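Local coordinates for protein ribokinase, putative (Burkholderia thailandensis, PDB 3B1Q) that probably phosphorylates nucleosides as a kinase of the ribokinase (pfkB) family, and binds inosine, AMP and ADP, at residues A[245-250]-A[281-286]; A[141-146]-A[167-172]; A[13-18]-A[40-45]; A[233-238]-A[267-272]; A[187-192]-A[212-217]. All coordinates share one frame; numbering follows the deposited sequence.

Interaction 1. Residues A[245-250]-A[281-286]; sequences VIDPTG and ALKIAH. With ACT (acetate ion), chain J; ACT (acetate ion), chain H.
The amino group of Lys283 is turned inward onto backbone carbonyls: NZ donates to Asp247 O at 2.8 Å and, within its own segment, to His286 O at 3.0 Å, with a further bond to Gly288 O. Bends at chi2 (-50°) and chi3 (-62°) curl the chain over Thr249 and Gly250, leaving CE 3.0 Å from Thr249 O. Ile284 O takes two donors, Ile246 N at 2.8 Å and Asp247 N at 3.2 Å, both nearly straight. Val245 and Ile284 run alongside each other, with Val245 CG1 3.8 Å from Ile284 CD1. Asp247 OD1 accepts from Thr249 N in an Asx turn, from above the carboxylate plane, while OD2 takes Gly288 N. Gly250, seen to bind AMP, is the N-cap of helix 251-264 and gives its N-H to an acetate ion. With carbonyls converging and Asp247 OD2 4.4 Å from NZ, the buried Lys283 ammonium is probably stabilised, and its bonds join loop 245-250 to the C-terminal part of helix 269-284.

Interaction 2. Residues A[141-146]-A[167-172]; sequences VGPDGF and PGQGLP. With NOS (inosine), chain G.
The two loops approach most closely at Pro143 and Gly170, whose CA atoms are 4.9 Å apart, where segment 167-172 begins its 3-10 turn. Pro143 CG sits 3.5 Å from Pro167 O and 3.8 Å from Gly168 CA, and CB is 3.9 Å from Gly170 N, so the pyrrolidine rests on the turn's backbone. Gln169 crosses this ring at a slant, its OE1 3.2 Å from Pro143 CG. With the bend at chi2 (100°) the chain follows the base from O6 toward the ribose, leaving NE2 3.2 Å from O4' of inosine, while Gln169 CB packs against the base, 3.4 Å from O6. Pro143 CB approaches C2 of the same base at 3.6 Å, so both segments line the inosine pocket, to which Ser36 of the second subunit also contributes. The loops follow parallel neighbours 138-141 and 163-165 of the large sheet and lead into helices 146-159 and 176-185, with Cys49 of helix 49-59 touching both Pro143 and Gln169.

Interaction 3. Residues A[13-18]-A[40-45]; sequences NIMTFE and PTMRRE
Asn13 and Arg44 run side by side across an antiparallel pair of strands in the small four-stranded sheet, where strand 42-47 is one of the two outermost within the chain. Arg44 NE donates to Asn13 OD1 at 2.8 Å with an N-H...O angle of 143°; the amide and guanidinium planes are only 11° apart, although OD1 stands somewhat out of the guanidinium plane. Next along the strands Ile14 and Arg43 form an antiparallel hydrogen-bonded pair, with Ile14 N to Arg43 O and Arg43 N to Ile14 O both 2.9 Å. On the face shared with Asn13, Met15 and Met42 lie alongside each other, CG to CG 3.8 Å. Met42 is extended through chi1 (176°) and chi2, which lays SD 3.9 Å from Asn13 CB. On the other face Ile14 CD1 meets Glu45 CG at 3.7 Å, the two side chains crossing at about a right angle. The second shell fixes the amide: Asn13 ND2 donates to Gln102 OE1 and Ala103 O of the adjoining strand 101-108. His118 of the second subunit packs on both methionines, placing this face at the subunit interface. One water gives a proton to Ile14 O at 2.8 Å and accepts one from Arg43 NH1.

Interaction 4. Residues A[233-238]-A[267-272]; sequences GTEQIP and FDWATA
The carboxylate of Glu235 and the indole of Trp269 are inclined by 28°, and OE2 approaches the ring obliquely; its closest contact on that residue is CB, at 3.7 Å. His230 meets the same indole with planes about 25° apart, while Ile228 and Ile263 also touch the tryptophan. This is strand-to-helix packing in the alpha/beta fold: strand 234-237, at one edge of the large sheet, meets the start of helix 269-284. Chi1 of Glu235 (-93°) lays CG against the helix start, 3.8 Å from Ala270 N and 4.0 Å from Ala270 CB, and a bend at chi2 then turns the carboxylate toward Trp269 CB. Two residues on, Ile237 points from the strand toward the helix, its CD1 3.7 Å from Ala270 O. Direct contact is therefore van der Waals, supplemented by a water that accepts from Ala270 N at 2.9 Å and donates weakly to Glu235 OE2. Asp268 N-caps the helix: Thr271 N meets its OD1 nearly end-on, and Thr271 OG1 reaches Asp268 OD1 on the syn side at 2.6 Å.

Interaction 5. Residues A[187-192]-A[212-217]; sequences TYIAVN and SRVQAL. With NA (sodium ion), chain M.
Neighbouring parallel strands 188-192 and 216-220 of the large sheet meet here at their starting ends, joined by a crossover through helices 193-203 and 207-211. Ile189 pairs with Leu217, and Ile189 N donates to Ala216 O at 3.1 Å, lying in the carbonyl plane. Just ahead of the strands Gln215 N reaches Thr187 O at 2.8 Å, while Val214 CB presses on the same oxygen at 3.4 Å. On one face Ile189 and Leu217 run side by side, chi1 of Leu217 (162°) swinging CG away from its own N so that CD1 reaches Ile189 CG2 at 3.6 Å and also Val191 CG2; Ile210 of helix 207-211 covers both. On the other face the Tyr188 ring approaches Gln215 and Ala216 obliquely, with CE2 3.8 Å from Gln215 CB and CD2 4.1 Å from Ala216 CB; Thr187 CG2 lies over one ring face near its rim. The ring and the Gln215 amide stand 76° apart, and a water donates to Gln215 OE1 and also lies close to Tyr188 OH. Ala216 N is buried and has no polar partner in the model. Beside the loop leading into strand 216-220 a sodium ion is held by Arg213 O at 2.3 Å, a water, and the carbonyls of Ile183, Glu184 and Ala186. Asn192, an ADP-binding residue, N-caps the following helix, and the whole is a right-handed beta-alpha-beta crossover of a Rossmann-like ribokinase fold.

Interactions 2 and 5 are the buried contacts; interactions 1, 3 and 4 are partly buried. Interactions 4 and 5 reach the same large sheet and touch, Trp269 CZ2 lying 3.5 Å from Ala216 CB, whereas interactions 1 and 4 use opposite ends of helix 269-284. Pro167 of interaction 2 packs on Ala190 of interaction 5, and Ile14 of interaction 3 on Asp247 of interaction 1, so the small sheet meets the loop before helix 251-264. Chemistry follows position: backbone pairing in 3 and 5, joined by an arginine-asparagine bond in 3 and by aliphatic packing in 5, lysine-carbonyl bonds in 1, and van der Waals packing in 2, beside inosine, and in 4, at one sheet edge.

Interaction 1. Residues A[245-250]-A[281-286]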
# COMPACT_ATOMS: atom_id res chain seq x y z
N VAL A 245 -15.61 13.84 12.22
CA VAL A 245 -15.10 13.29 10.95
C VAL A 245 -13.88 12.44 11.21
O VAL A 245 -12.82 12.97 11.64
CB VAL A 245 -14.72 14.47 10.00
CG1 VAL A 245 -14.31 13.90 8.62
CG2 VAL A 245 -15.91 15.35 9.83
N ILE A 246 -14.04 11.12 11.03
CA ILE A 246 -13.01 10.18 11.45
C ILE A 246 -12.45 9.50 10.20
O ILE A 246 -11.24 9.38 10.08
CB ILE A 246 -13.64 9.10 12.40
CG1 ILE A 246 -13.99 9.76 13.75
CG2 ILE A 246 -12.72 7.88 12.57
CD1 ILE A 246 -12.84 10.39 14.52
N ASP A 247 -13.30 9.11 9.28
CA ASP A 247 -12.84 8.27 8.15
C ASP A 247 -13.85 8.26 7.02
O ASP A 247 -14.97 7.82 7.20
CB ASP A 247 -12.57 6.80 8.66
CG ASP A 247 -12.10 5.83 7.54
OD1 ASP A 247 -11.59 6.29 6.50
OD2 ASP A 247 -12.13 4.61 7.78
N PRO A 248 -13.48 8.74 5.82
CA PRO A 248 -14.48 8.68 4.74
C PRO A 248 -14.71 7.31 4.11
O PRO A 248 -15.69 7.16 3.35
CB PRO A 248 -13.89 9.60 3.65
CG PRO A 248 -12.43 9.53 3.87
CD PRO A 248 -12.21 9.39 5.41
N THR A 249 -13.87 6.32 4.46
CA THR A 249 -13.97 5.01 3.80
C THR A 249 -15.31 4.35 3.99
O THR A 249 -15.69 4.04 5.11
CB THR A 249 -12.90 4.01 4.31
OG1 THR A 249 -11.61 4.62 4.36
CG2 THR A 249 -12.94 2.70 3.46
N GLY A 250 -16.01 4.15 2.88
CA GLY A 250 -17.35 3.53 2.92
C GLY A 250 -18.52 4.51 3.00
O GLY A 250 -19.67 4.06 3.07
N ALA A 281 -23.43 10.59 6.53
CA ALA A 281 -22.99 11.42 7.67
C ALA A 281 -22.72 10.60 8.91
O ALA A 281 -21.80 10.88 9.70
CB ALA A 281 -24.01 12.49 7.96
N LEU A 282 -23.56 9.60 9.16
CA LEU A 282 -23.30 8.71 10.30
C LEU A 282 -22.01 7.89 10.11
O LEU A 282 -21.18 7.77 11.03
CB LEU A 282 -24.52 7.74 10.50
CG LEU A 282 -25.79 8.46 10.90
CD1 LEU A 282 -26.94 7.47 10.91
CD2 LEU A 282 -25.61 9.11 12.30
N LYS A 283 -21.80 7.42 8.88
CA LYS A 283 -20.65 6.59 8.56
C LYS A 283 -19.35 7.35 8.83
O LYS A 283 -18.43 6.80 9.45
CB LYS A 283 -20.71 6.22 7.07
CG LYS A 283 -20.17 4.87 6.72
CD LYS A 283 -18.76 4.59 7.31
CE LYS A 283 -17.64 5.59 6.79
NZ LYS A 283 -16.42 5.53 7.69
N ILE A 284 -19.28 8.59 8.37
CA ILE A 284 -18.01 9.32 8.45
C ILE A 284 -17.50 9.54 9.89
O ILE A 284 -16.32 9.77 10.10
CB ILE A 284 -18.08 10.63 7.64
CG1 ILE A 284 -16.64 11.02 7.26
CG2 ILE A 284 -18.68 11.75 8.50
CD1 ILE A 284 -16.59 12.11 6.15
N ALA A 285 -18.39 9.44 10.88
CA ALA A 285 -18.04 9.62 12.27
C ALA A 285 -17.33 8.38 12.88
O ALA A 285 -16.98 8.38 14.06
CB ALA A 285 -19.30 9.95 13.06
N HIS A 286 -17.07 7.35 12.08
CA HIS A 286 -16.53 6.11 12.59
C HIS A 286 -15.45 5.57 11.68
O HIS A 286 -15.46 5.82 10.49
CB HIS A 286 -17.67 5.03 12.70
CG HIS A 286 -18.75 5.44 13.63
ND1 HIS A 286 -18.71 5.16 14.97
CD2 HIS A 286 -19.87 6.18 13.42
CE1 HIS A 286 -19.75 5.74 15.57
NE2 HIS A 286 -20.49 6.33 14.64
C ACT J . -15.76 6.48 0.26
O ACT J . -16.96 6.94 0.21
OXT ACT J . -15.49 5.21 0.34
CH3 ACT J . -14.66 7.51 0.17
C ACT H . -15.58 3.39 15.58
O ACT H . -15.23 4.49 15.04
OXT ACT H . -16.78 3.25 16.00
CH3 ACT H . -14.57 2.29 15.71

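Interaction 2. Residues A[141-146]-A[167-172]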
# COMPACT_ATOMS: atom_id res chain seq x y z
N VAL A 141 -25.39 -3.14 -8.83
CA VAL A 141 -24.15 -3.72 -9.41
C VAL A 141 -23.06 -2.72 -9.12
O VAL A 141 -23.01 -1.64 -9.75
CB VAL A 141 -24.29 -3.93 -10.94
CG1 VAL A 141 -22.95 -4.54 -11.44
CG2 VAL A 141 -25.48 -4.95 -11.25
N GLY A 142 -22.23 -3.04 -8.11
CA GLY A 142 -21.14 -2.15 -7.71
C GLY A 142 -19.78 -2.68 -8.15
O GLY A 142 -19.68 -3.68 -8.89
N PRO A 143 -18.72 -1.98 -7.75
CA PRO A 143 -17.38 -2.29 -8.19
C PRO A 143 -17.01 -3.74 -7.85
O PRO A 143 -17.24 -4.21 -6.74
CB PRO A 143 -16.49 -1.24 -7.47
CG PRO A 143 -17.44 -0.10 -7.14
CD PRO A 143 -18.78 -0.77 -6.87
N ASP A 144 -16.48 -4.44 -8.84
CA ASP A 144 -16.33 -5.90 -8.76
C ASP A 144 -15.33 -6.28 -9.82
O ASP A 144 -14.72 -5.43 -10.45
CB ASP A 144 -17.72 -6.53 -9.02
CG ASP A 144 -17.94 -7.82 -8.23
OD1 ASP A 144 -16.92 -8.47 -7.90
OD2 ASP A 144 -19.12 -8.19 -7.96
N GLY A 145 -15.11 -7.57 -10.02
CA GLY A 145 -14.34 -8.01 -11.16
C GLY A 145 -15.10 -7.54 -12.42
O GLY A 145 -16.32 -7.55 -12.43
N PHE A 146 -14.37 -7.08 -13.43
CA PHE A 146 -15.02 -6.54 -14.62
C PHE A 146 -16.02 -7.51 -15.30
O PHE A 146 -17.19 -7.12 -15.59
CB PHE A 146 -14.01 -6.05 -15.66
CG PHE A 146 -14.66 -5.52 -16.90
CD1 PHE A 146 -15.32 -4.29 -16.87
CD2 PHE A 146 -14.63 -6.25 -18.08
CE1 PHE A 146 -15.96 -3.78 -18.02
CE2 PHE A 146 -15.24 -5.76 -19.24
CZ PHE A 146 -15.89 -4.51 -19.21
N PRO A 167 -20.67 1.95 -11.02
CA PRO A 167 -19.36 1.48 -11.48
C PRO A 167 -18.16 1.79 -10.57
O PRO A 167 -17.24 0.97 -10.47
CB PRO A 167 -19.22 2.11 -12.86
CG PRO A 167 -20.09 3.40 -12.79
CD PRO A 167 -21.28 2.93 -11.95
N GLY A 168 -18.21 2.95 -9.92
CA GLY A 168 -17.25 3.31 -8.89
C GLY A 168 -15.82 3.10 -9.32
O GLY A 168 -15.42 3.53 -10.40
N GLN A 169 -15.05 2.42 -8.44
CA GLN A 169 -13.64 2.07 -8.72
C GLN A 169 -13.42 1.16 -9.92
O GLN A 169 -12.31 1.10 -10.46
CB GLN A 169 -13.02 1.41 -7.47
CG GLN A 169 -12.95 2.33 -6.28
CD GLN A 169 -14.08 2.08 -5.32
OE1 GLN A 169 -15.17 1.68 -5.74
NE2 GLN A 169 -13.85 2.30 -4.01
N GLY A 170 -14.49 0.49 -10.35
CA GLY A 170 -14.48 -0.25 -11.60
C GLY A 170 -14.50 0.54 -12.90
O GLY A 170 -14.23 -0.02 -13.96
N LEU A 171 -14.77 1.85 -12.83
CA LEU A 171 -14.91 2.68 -14.02
C LEU A 171 -13.77 2.59 -15.05
O LEU A 171 -14.05 2.51 -16.26
CB LEU A 171 -15.24 4.11 -13.60
CG LEU A 171 -15.84 5.07 -14.59
CD1 LEU A 171 -17.20 4.51 -15.12
CD2 LEU A 171 -15.96 6.49 -13.93
N PRO A 172 -12.49 2.55 -14.60
CA PRO A 172 -11.37 2.47 -15.56
C PRO A 172 -11.40 1.24 -16.47
O PRO A 172 -10.82 1.28 -17.57
CB PRO A 172 -10.13 2.40 -14.65
CG PRO A 172 -10.54 3.16 -13.41
CD PRO A 172 -12.00 2.73 -13.21
N9 NOS G . -12.78 -1.14 -3.09
C4 NOS G . -12.99 -1.78 -4.23
N3 NOS G . -13.89 -2.72 -4.65
C2 NOS G . -13.86 -3.17 -5.92
N1 NOS G . -12.94 -2.73 -6.80
C6 NOS G . -11.99 -1.82 -6.46
O6 NOS G . -11.07 -1.39 -7.33
C5 NOS G . -11.95 -1.26 -5.13
N7 NOS G . -11.24 -0.35 -4.45
C8 NOS G . -11.75 -0.29 -3.21
C5' NOS G . -15.44 1.54 -0.32
O5' NOS G . -16.58 1.76 -1.21
C4' NOS G . -15.02 0.08 -0.58
O4' NOS G . -14.41 -0.10 -1.92
C1' NOS G . -13.68 -1.32 -1.91
C2' NOS G . -13.00 -1.28 -0.55
O2' NOS G . -12.83 -2.64 -0.15
C3' NOS G . -13.89 -0.42 0.33
O3' NOS G . -14.39 -1.10 1.50

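Interaction 3. Residues A[13-18]-A[40-45]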
# COMPACT_ATOMS: atom_id res chain seq x y z
N ASN A 13 -7.50 -2.23 4.71
CA ASN A 13 -6.39 -1.91 5.58
C ASN A 13 -6.20 -0.41 5.40
O ASN A 13 -5.69 0.02 4.35
CB ASN A 13 -5.18 -2.66 5.11
CG ASN A 13 -5.44 -4.16 5.08
OD1 ASN A 13 -5.29 -4.84 6.10
ND2 ASN A 13 -5.82 -4.69 3.89
N ILE A 14 -6.61 0.36 6.41
CA ILE A 14 -6.81 1.80 6.26
C ILE A 14 -5.75 2.55 7.03
O ILE A 14 -5.45 2.28 8.21
CB ILE A 14 -8.23 2.18 6.77
CG1 ILE A 14 -9.29 1.39 6.01
CG2 ILE A 14 -8.48 3.70 6.58
CD1 ILE A 14 -10.65 1.44 6.70
N MET A 15 -5.08 3.47 6.30
CA MET A 15 -3.89 4.18 6.78
C MET A 15 -4.10 5.66 6.51
O MET A 15 -4.84 6.02 5.58
CB MET A 15 -2.63 3.70 6.05
CG MET A 15 -2.41 2.17 6.07
SD MET A 15 -1.23 1.59 4.83
CE MET A 15 -2.33 1.25 3.46
N THR A 16 -3.56 6.52 7.37
CA THR A 16 -3.65 7.96 7.10
C THR A 16 -2.30 8.44 6.59
O THR A 16 -1.25 7.92 6.96
CB THR A 16 -4.11 8.79 8.33
OG1 THR A 16 -3.25 8.50 9.44
CG2 THR A 16 -5.59 8.51 8.68
N PHE A 17 -2.35 9.45 5.73
CA PHE A 17 -1.11 10.14 5.36
C PHE A 17 -1.22 11.61 5.78
O PHE A 17 -2.12 12.34 5.33
CB PHE A 17 -0.85 9.97 3.86
CG PHE A 17 0.31 10.80 3.33
CD1 PHE A 17 1.63 10.50 3.68
CD2 PHE A 17 0.06 11.90 2.50
CE1 PHE A 17 2.68 11.27 3.21
CE2 PHE A 17 1.12 12.68 2.03
CZ PHE A 17 2.43 12.36 2.39
N GLU A 18 -0.31 12.04 6.65
CA GLU A 18 -0.22 13.46 7.08
C GLU A 18 0.43 14.39 6.06
O GLU A 18 1.54 14.89 6.25
CB GLU A 18 0.45 13.60 8.45
CG GLU A 18 1.82 12.96 8.53
CD GLU A 18 1.74 11.47 8.82
OE1 GLU A 18 1.36 10.67 7.92
OE2 GLU A 18 2.08 11.11 9.97
N PRO A 40 2.52 4.91 10.17
CA PRO A 40 2.76 4.36 11.49
C PRO A 40 1.55 3.60 12.04
O PRO A 40 1.73 2.64 12.80
CB PRO A 40 3.13 5.59 12.33
CG PRO A 40 2.82 6.86 11.38
CD PRO A 40 1.98 6.28 10.24
N THR A 41 0.34 3.97 11.62
CA THR A 41 -0.88 3.27 12.05
C THR A 41 -1.67 2.73 10.86
O THR A 41 -1.87 3.42 9.85
CB THR A 41 -1.81 4.16 12.95
OG1 THR A 41 -1.05 4.65 14.06
CG2 THR A 41 -2.96 3.34 13.56
N MET A 42 -2.12 1.49 10.99
CA MET A 42 -2.99 0.93 10.01
C MET A 42 -4.12 0.25 10.85
O MET A 42 -3.84 -0.28 11.96
CB MET A 42 -2.21 -0.12 9.23
CG MET A 42 -3.07 -0.88 8.20
SD MET A 42 -2.03 -2.05 7.29
CE MET A 42 -2.21 -3.61 8.19
N ARG A 43 -5.35 0.36 10.40
CA ARG A 43 -6.48 -0.36 11.06
C ARG A 43 -7.09 -1.31 10.04
O ARG A 43 -7.43 -0.93 8.88
CB ARG A 43 -7.53 0.66 11.51
CG ARG A 43 -7.07 1.59 12.57
CD ARG A 43 -8.19 2.51 12.90
NE ARG A 43 -7.80 3.33 14.04
CZ ARG A 43 -7.10 4.45 13.97
NH1 ARG A 43 -6.74 4.97 12.80
NH2 ARG A 43 -6.82 5.09 15.08
N ARG A 44 -7.28 -2.58 10.44
CA ARG A 44 -7.94 -3.54 9.58
C ARG A 44 -9.46 -3.54 9.83
O ARG A 44 -9.89 -3.40 11.00
CB ARG A 44 -7.37 -4.91 9.92
CG ARG A 44 -5.89 -4.95 9.72
CD ARG A 44 -5.43 -6.38 9.44
NE ARG A 44 -5.86 -6.71 8.08
CZ ARG A 44 -6.01 -7.95 7.62
NH1 ARG A 44 -5.74 -8.98 8.42
NH2 ARG A 44 -6.46 -8.13 6.38
N GLU A 45 -10.24 -3.59 8.77
CA GLU A 45 -11.67 -3.46 8.85
C GLU A 45 -12.35 -4.35 7.81
O GLU A 45 -11.79 -4.61 6.73
CB GLU A 45 -12.11 -1.97 8.62
CG GLU A 45 -11.34 -0.93 9.51
CD GLU A 45 -11.73 -0.89 10.96
OE1 GLU A 45 -12.64 -1.67 11.34
OE2 GLU A 45 -11.06 -0.15 11.77
O HOH W 1 -6.54 4.15 10.00

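Interaction 4. Residues A[233-238]-A[267-272]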
# COMPACT_ATOMS: atom_id res chain seq x y z
N GLY A 233 -37.31 16.60 -13.45
CA GLY A 233 -36.71 17.60 -12.58
C GLY A 233 -35.50 17.06 -11.88
O GLY A 233 -35.12 15.92 -12.10
N THR A 234 -34.95 17.87 -10.98
CA THR A 234 -33.75 17.49 -10.24
C THR A 234 -33.98 17.86 -8.78
O THR A 234 -34.48 18.98 -8.48
CB THR A 234 -32.55 18.26 -10.85
OG1 THR A 234 -32.31 17.83 -12.20
CG2 THR A 234 -31.29 18.14 -10.02
N GLU A 235 -33.64 16.94 -7.89
CA GLU A 235 -33.67 17.17 -6.44
C GLU A 235 -32.27 17.52 -5.96
O GLU A 235 -31.30 16.78 -6.24
CB GLU A 235 -34.12 15.91 -5.70
CG GLU A 235 -35.60 15.71 -5.37
CD GLU A 235 -36.52 15.86 -6.52
OE1 GLU A 235 -36.82 17.01 -6.91
OE2 GLU A 235 -37.01 14.82 -7.02
N GLN A 236 -32.13 18.62 -5.22
CA GLN A 236 -30.85 18.86 -4.55
C GLN A 236 -30.95 18.40 -3.11
O GLN A 236 -31.80 18.90 -2.37
CB GLN A 236 -30.47 20.37 -4.60
CG GLN A 236 -30.28 20.92 -6.07
CD GLN A 236 -29.20 20.19 -6.92
OE1 GLN A 236 -28.38 19.44 -6.43
NE2 GLN A 236 -29.20 20.47 -8.23
N ILE A 237 -30.10 17.47 -2.72
CA ILE A 237 -30.18 16.86 -1.42
C ILE A 237 -29.18 17.53 -0.50
O ILE A 237 -28.00 17.53 -0.77
CB ILE A 237 -29.80 15.35 -1.51
CG1 ILE A 237 -30.70 14.57 -2.49
CG2 ILE A 237 -29.88 14.70 -0.11
CD1 ILE A 237 -32.20 14.70 -2.18
N PRO A 238 -29.64 18.06 0.64
CA PRO A 238 -28.62 18.65 1.56
C PRO A 238 -27.72 17.61 2.21
O PRO A 238 -28.15 16.49 2.43
CB PRO A 238 -29.46 19.38 2.64
CG PRO A 238 -30.86 18.79 2.54
CD PRO A 238 -31.00 18.05 1.17
N PHE A 267 -40.17 5.59 -1.39
CA PHE A 267 -39.92 6.96 -0.95
C PHE A 267 -39.79 7.87 -2.15
O PHE A 267 -39.21 7.50 -3.18
CB PHE A 267 -38.59 7.07 -0.19
CG PHE A 267 -38.57 6.48 1.20
CD1 PHE A 267 -39.60 5.67 1.72
CD2 PHE A 267 -37.45 6.73 1.98
CE1 PHE A 267 -39.45 5.13 3.05
CE2 PHE A 267 -37.33 6.22 3.27
CZ PHE A 267 -38.30 5.41 3.78
N ASP A 268 -40.27 9.10 -2.01
CA ASP A 268 -39.99 10.04 -3.07
C ASP A 268 -38.50 10.30 -3.13
O ASP A 268 -37.82 10.02 -2.15
CB ASP A 268 -40.86 11.31 -3.01
CG ASP A 268 -40.72 12.12 -1.73
OD1 ASP A 268 -39.70 12.16 -1.02
OD2 ASP A 268 -41.71 12.83 -1.44
N TRP A 269 -37.98 10.82 -4.26
CA TRP A 269 -36.53 10.99 -4.37
C TRP A 269 -35.97 11.94 -3.32
O TRP A 269 -34.87 11.71 -2.82
CB TRP A 269 -36.14 11.50 -5.73
CG TRP A 269 -36.26 10.43 -6.75
CD1 TRP A 269 -37.14 10.38 -7.82
CD2 TRP A 269 -35.53 9.20 -6.77
NE1 TRP A 269 -36.95 9.20 -8.53
CE2 TRP A 269 -35.98 8.46 -7.90
CE3 TRP A 269 -34.52 8.68 -5.98
CZ2 TRP A 269 -35.43 7.19 -8.24
CZ3 TRP A 269 -33.96 7.41 -6.31
CH2 TRP A 269 -34.44 6.68 -7.42
N ALA A 270 -36.71 13.01 -3.01
CA ALA A 270 -36.26 13.96 -1.97
C ALA A 270 -35.96 13.24 -0.62
O ALA A 270 -34.93 13.47 0.03
CB ALA A 270 -37.27 15.12 -1.77
N THR A 271 -36.87 12.34 -0.22
CA THR A 271 -36.73 11.54 1.03
C THR A 271 -35.67 10.45 0.93
O THR A 271 -34.87 10.23 1.85
CB THR A 271 -38.15 10.95 1.43
OG1 THR A 271 -39.07 12.03 1.47
CG2 THR A 271 -38.09 10.28 2.78
N ALA A 272 -35.66 9.71 -0.20
CA ALA A 272 -34.68 8.65 -0.39
C ALA A 272 -33.26 9.27 -0.39
O ALA A 272 -32.36 8.71 0.22
CB ALA A 272 -34.95 7.88 -1.72
O HOH W 2 -38.95 14.12 -4.52

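Interaction 5. Residues A[187-192]-A[212-217]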
# COMPACT_ATOMS: atom_id res chain seq x y z
N THR A 187 -31.46 0.77 -14.38
CA THR A 187 -32.64 1.60 -14.02
C THR A 187 -32.21 2.87 -13.32
O THR A 187 -32.93 3.87 -13.38
CB THR A 187 -33.53 0.82 -13.01
OG1 THR A 187 -33.72 -0.50 -13.56
CG2 THR A 187 -34.91 1.50 -12.88
N TYR A 188 -31.07 2.83 -12.64
CA TYR A 188 -30.57 4.06 -11.99
C TYR A 188 -29.06 4.02 -12.13
O TYR A 188 -28.46 2.91 -12.27
CB TYR A 188 -30.86 4.07 -10.48
CG TYR A 188 -32.22 3.56 -10.09
CD1 TYR A 188 -32.41 2.20 -9.83
CD2 TYR A 188 -33.35 4.43 -10.11
CE1 TYR A 188 -33.70 1.72 -9.51
CE2 TYR A 188 -34.66 3.93 -9.80
CZ TYR A 188 -34.78 2.55 -9.51
OH TYR A 188 -36.03 2.05 -9.19
N ILE A 189 -28.40 5.17 -11.99
CA ILE A 189 -26.94 5.18 -11.90
C ILE A 189 -26.55 6.06 -10.70
O ILE A 189 -27.15 7.14 -10.52
CB ILE A 189 -26.20 5.63 -13.25
CG1 ILE A 189 -24.71 5.92 -12.98
CG2 ILE A 189 -26.85 6.78 -13.90
CD1 ILE A 189 -23.83 5.85 -14.23
N ALA A 190 -25.57 5.58 -9.93
CA ALA A 190 -25.04 6.33 -8.78
C ALA A 190 -23.54 6.47 -8.98
O ALA A 190 -22.83 5.49 -9.25
CB ALA A 190 -25.31 5.66 -7.50
N VAL A 191 -23.08 7.70 -8.84
CA VAL A 191 -21.65 8.01 -8.97
C VAL A 191 -21.32 9.17 -8.04
O VAL A 191 -22.24 9.94 -7.67
CB VAL A 191 -21.30 8.45 -10.43
CG1 VAL A 191 -21.26 7.19 -11.37
CG2 VAL A 191 -22.21 9.60 -10.97
N ASN A 192 -20.03 9.38 -7.72
CA ASN A 192 -19.68 10.69 -7.13
C ASN A 192 -19.46 11.77 -8.20
O ASN A 192 -19.55 11.51 -9.42
CB ASN A 192 -18.50 10.58 -6.13
CG ASN A 192 -17.15 10.23 -6.83
OD1 ASN A 192 -16.88 10.65 -7.94
ND2 ASN A 192 -16.33 9.38 -6.15
N SER A 212 -31.62 10.83 -19.03
CA SER A 212 -32.71 10.48 -19.95
C SER A 212 -32.79 8.97 -20.17
O SER A 212 -33.84 8.47 -20.60
CB SER A 212 -32.62 11.22 -21.30
OG SER A 212 -31.66 10.60 -22.16
N ARG A 213 -31.71 8.27 -19.87
CA ARG A 213 -31.65 6.84 -20.16
C ARG A 213 -31.85 5.98 -18.93
O ARG A 213 -31.74 4.74 -19.01
CB ARG A 213 -30.35 6.46 -20.87
CG ARG A 213 -30.24 7.09 -22.23
CD ARG A 213 -28.91 6.82 -22.86
NE ARG A 213 -28.92 7.04 -24.31
CZ ARG A 213 -28.76 8.22 -24.92
NH1 ARG A 213 -28.80 8.31 -26.26
NH2 ARG A 213 -28.57 9.33 -24.21
N VAL A 214 -32.19 6.62 -17.79
CA VAL A 214 -32.47 5.93 -16.52
C VAL A 214 -33.63 6.64 -15.79
O VAL A 214 -34.13 7.69 -16.24
CB VAL A 214 -31.21 5.90 -15.57
CG1 VAL A 214 -30.12 4.97 -16.12
CG2 VAL A 214 -30.68 7.37 -15.36
N GLN A 215 -34.13 6.02 -14.73
CA GLN A 215 -35.11 6.69 -13.89
C GLN A 215 -34.49 7.80 -13.05
O GLN A 215 -35.16 8.76 -12.74
CB GLN A 215 -35.83 5.66 -13.01
CG GLN A 215 -36.79 4.84 -13.86
CD GLN A 215 -37.75 3.93 -13.04
OE1 GLN A 215 -37.98 4.16 -11.84
NE2 GLN A 215 -38.34 2.90 -13.71
N ALA A 216 -33.22 7.64 -12.67
CA ALA A 216 -32.55 8.68 -11.87
C ALA A 216 -31.07 8.51 -12.01
O ALA A 216 -30.56 7.36 -12.04
CB ALA A 216 -32.95 8.53 -10.36
N LEU A 217 -30.39 9.64 -12.18
CA LEU A 217 -28.92 9.72 -12.06
C LEU A 217 -28.64 10.38 -10.71
O LEU A 217 -29.07 11.51 -10.46
CB LEU A 217 -28.39 10.58 -13.25
CG LEU A 217 -26.95 11.16 -13.11
CD1 LEU A 217 -25.83 10.09 -12.85
CD2 LEU A 217 -26.62 12.12 -14.29
NA NA M . -31.35 2.55 -18.55
O HOH W 3 -37.79 3.87 -8.96
O HOH W 4 -33.65 2.18 -18.58